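Local coordinates for Alpha/beta hydrolase fold-3 domain-containing protein (Enterococcus faecalis, PDB 2QRU) that is of unknown function but adopts the alpha/beta hydrolase fold and is probably a hydrolase, at residues Val31-Gly36 and Leu64-Ala69. Sequence-based numbering, arbitrary orientation.
With PO4 (phosphate ion), chain B.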
loop_
_atom_site.group_PDB
_atom_site.type_symbol
_atom_site.label_atom_id
_atom_site.label_comp_id
_atom_site.label_asym_id
_atom_site.label_seq_id
_atom_site.Cartn_x
_atom_site.Cartn_y
_atom_site.Cartn_z
ATOM N N VAL A 31 4.861 9.426 0.514
ATOM C CA VAL A 31 4.917 8.478 -0.604
ATOM C C VAL A 31 3.706 7.561 -0.465
ATOM O O VAL A 31 3.514 6.944 0.594
ATOM C CB VAL A 31 6.226 7.655 -0.612
ATOM C CG1 VAL A 31 6.234 6.699 -1.820
ATOM C CG2 VAL A 31 7.434 8.603 -0.655
ATOM N N TYR A 32 2.881 7.494 -1.514
ATOM C CA TYR A 32 1.662 6.706 -1.489
ATOM C C TYR A 32 1.833 5.410 -2.294
ATOM O O TYR A 32 2.223 5.465 -3.477
ATOM C CB TYR A 32 0.503 7.508 -2.065
ATOM C CG TYR A 32 -0.739 6.687 -2.281
ATOM C CD1 TYR A 32 -1.514 6.292 -1.190
ATOM C CD2 TYR A 32 -1.134 6.296 -3.572
ATOM C CE1 TYR A 32 -2.670 5.533 -1.358
ATOM C CE2 TYR A 32 -2.291 5.523 -3.771
ATOM C CZ TYR A 32 -3.048 5.139 -2.656
ATOM O OH TYR A 32 -4.186 4.374 -2.811
ATOM N N LEU A 33 1.501 4.282 -1.660
ATOM C CA LEU A 33 1.557 2.936 -2.284
ATOM C C LEU A 33 0.156 2.366 -2.466
ATOM O O LEU A 33 -0.555 2.103 -1.469
ATOM C CB LEU A 33 2.410 1.969 -1.450
ATOM C CG LEU A 33 3.833 2.487 -1.238
ATOM C CD1 LEU A 33 4.605 1.557 -0.336
ATOM C CD2 LEU A 33 4.581 2.674 -2.590
ATOM N N HIS A 34 -0.211 2.123 -3.723
ATOM C CA HIS A 34 -1.594 1.800 -4.097
ATOM C C HIS A 34 -2.028 0.359 -3.709
ATOM O O HIS A 34 -1.216 -0.451 -3.239
ATOM C CB HIS A 34 -1.791 2.032 -5.608
ATOM C CG HIS A 34 -1.020 1.078 -6.489
ATOM N ND1 HIS A 34 -1.385 -0.243 -6.658
ATOM C CD2 HIS A 34 0.077 1.264 -7.258
ATOM C CE1 HIS A 34 -0.565 -0.824 -7.527
ATOM N NE2 HIS A 34 0.343 0.064 -7.897
ATOM N N GLY A 35 -3.315 0.054 -3.899
ATOM C CA GLY A 35 -3.859 -1.268 -3.592
ATOM C C GLY A 35 -3.836 -2.211 -4.796
ATOM O O GLY A 35 -3.320 -1.848 -5.866
ATOM N N GLY A 36 -4.424 -3.400 -4.625
ATOM C CA GLY A 36 -4.570 -4.358 -5.717
ATOM C C GLY A 36 -3.897 -5.703 -5.482
ATOM O O GLY A 36 -3.618 -6.428 -6.449
ATOM N N LEU A 64 3.477 6.136 -6.136
ATOM C CA LEU A 64 4.619 5.424 -6.727
ATOM C C LEU A 64 4.259 4.068 -7.359
ATOM O O LEU A 64 3.453 3.307 -6.806
ATOM C CB LEU A 64 5.699 5.230 -5.618
ATOM C CG LEU A 64 7.094 4.740 -5.987
ATOM C CD1 LEU A 64 7.764 5.694 -7.007
ATOM C CD2 LEU A 64 8.001 4.540 -4.738
ATOM N N ASP A 65 4.882 3.759 -8.504
ATOM C CA ASP A 65 4.718 2.427 -9.099
ATOM C C ASP A 65 5.451 1.371 -8.286
ATOM O O ASP A 65 6.531 1.633 -7.747
ATOM C CB ASP A 65 5.370 2.370 -10.491
ATOM C CG ASP A 65 4.603 3.110 -11.583
ATOM O OD1 ASP A 65 3.436 3.510 -11.422
ATOM O OD2 ASP A 65 5.214 3.280 -12.655
ATOM N N TYR A 66 4.915 0.150 -8.289
ATOM C CA TYR A 66 5.697 -1.008 -7.891
ATOM C C TYR A 66 5.391 -2.214 -8.796
ATOM O O TYR A 66 4.339 -2.264 -9.462
ATOM C CB TYR A 66 5.487 -1.279 -6.400
ATOM C CG TYR A 66 4.044 -1.524 -5.974
ATOM C CD1 TYR A 66 3.434 -2.784 -6.187
ATOM C CD2 TYR A 66 3.284 -0.502 -5.342
ATOM C CE1 TYR A 66 2.130 -3.035 -5.780
ATOM C CE2 TYR A 66 1.977 -0.763 -4.910
ATOM C CZ TYR A 66 1.408 -2.018 -5.115
ATOM O OH TYR A 66 0.127 -2.277 -4.666
ATOM N N LEU A 67 6.325 -3.151 -8.863
ATOM C CA LEU A 67 6.152 -4.316 -9.733
ATOM C C LEU A 67 5.010 -5.217 -9.243
ATOM O O LEU A 67 4.722 -5.274 -8.021
ATOM C CB LEU A 67 7.476 -5.097 -9.834
ATOM C CG LEU A 67 8.572 -4.339 -10.593
ATOM C CD1 LEU A 67 9.873 -5.109 -10.466
ATOM C CD2 LEU A 67 8.218 -4.122 -12.094
ATOM N N LEU A 68 4.388 -5.938 -10.186
ATOM C CA LEU A 68 3.222 -6.755 -9.874
ATOM C C LEU A 68 3.483 -8.220 -10.162
ATOM O O LEU A 68 4.176 -8.563 -11.127
ATOM C CB LEU A 68 1.981 -6.301 -10.648
ATOM C CG LEU A 68 1.564 -4.836 -10.462
ATOM C CD1 LEU A 68 0.423 -4.509 -11.401
ATOM C CD2 LEU A 68 1.188 -4.557 -8.991
ATOM N N ALA A 69 2.922 -9.048 -9.286
ATOM C CA ALA A 69 2.928 -10.505 -9.410
ATOM C C ALA A 69 1.798 -10.952 -10.349
ATOM O O ALA A 69 0.844 -10.188 -10.587
ATOM C CB ALA A 69 2.790 -11.145 -8.007
HETATM P P PO4 B . -6.226 -5.040 -2.230
HETATM O O1 PO4 B . -6.492 -5.983 -1.065
HETATM O O2 PO4 B . -6.684 -5.734 -3.507
HETATM O O3 PO4 B . -7.083 -3.776 -2.122
HETATM O O4 PO4 B . -4.748 -4.687 -2.227
HETATM O O HOH W 1 1.112 3.844 -5.560
HETATM O O HOH W 2 2.301 -0.576 -9.580
HETATM O O HOH W 3 -1.236 -4.217 -6.102
#
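Tyr66 reaches from the loop after strand 59-64 to the end of strand 28-33, where its ring lies against the imidazole of His34. Its CB points toward 31-36, and CG sits between the backbone N and the carbonyl carbon (chi1 58°), which sends the ring across the gap. Along one rim, CD2 meets the CD2 methyl of Leu33 at 4.4 Å, and CE2 lies over the centre of the imidazole. On the other, CE1 faces His34 CE1 at 3.9 Å. CZ approaches His34 CE1 to 3.3 Å in an offset stack whose planes are 16° apart. At the tip, OH donates to His34 O at 2.7 Å from above the carbonyl plane, and accepts from a water that also donates to Gly35 O.

His34 ND1 donates to Gly35 O at 2.6 Å, in the ring plane, while NE2 hydrogen-bonds a water that accepts from Tyr66 N. Leu64 N donates to Tyr32 O over 3.0 Å, and a further water donates to Tyr32 O and Leu64 O, accepting a weak bond from His34 N. Alongside, the CD2 methyl of Leu64 packs on Val31 CG1 at 4.0 Å.

Gly36 N donates to phosphate O4 at 2.7 Å; the ion, probably from the crystallisation liquor, is also held by Gly37 N, Ala105 N and His249 NE2. His34 to Gly37 read HGGG, the oxyanion-hole sequence of related hydrolases, and anion binding by these three backbone N-H groups is consistent with that role. The stacked pair, its ND1 proton given to Gly35 O and its hydroxyl to His34 O, ties down the backbone leading there.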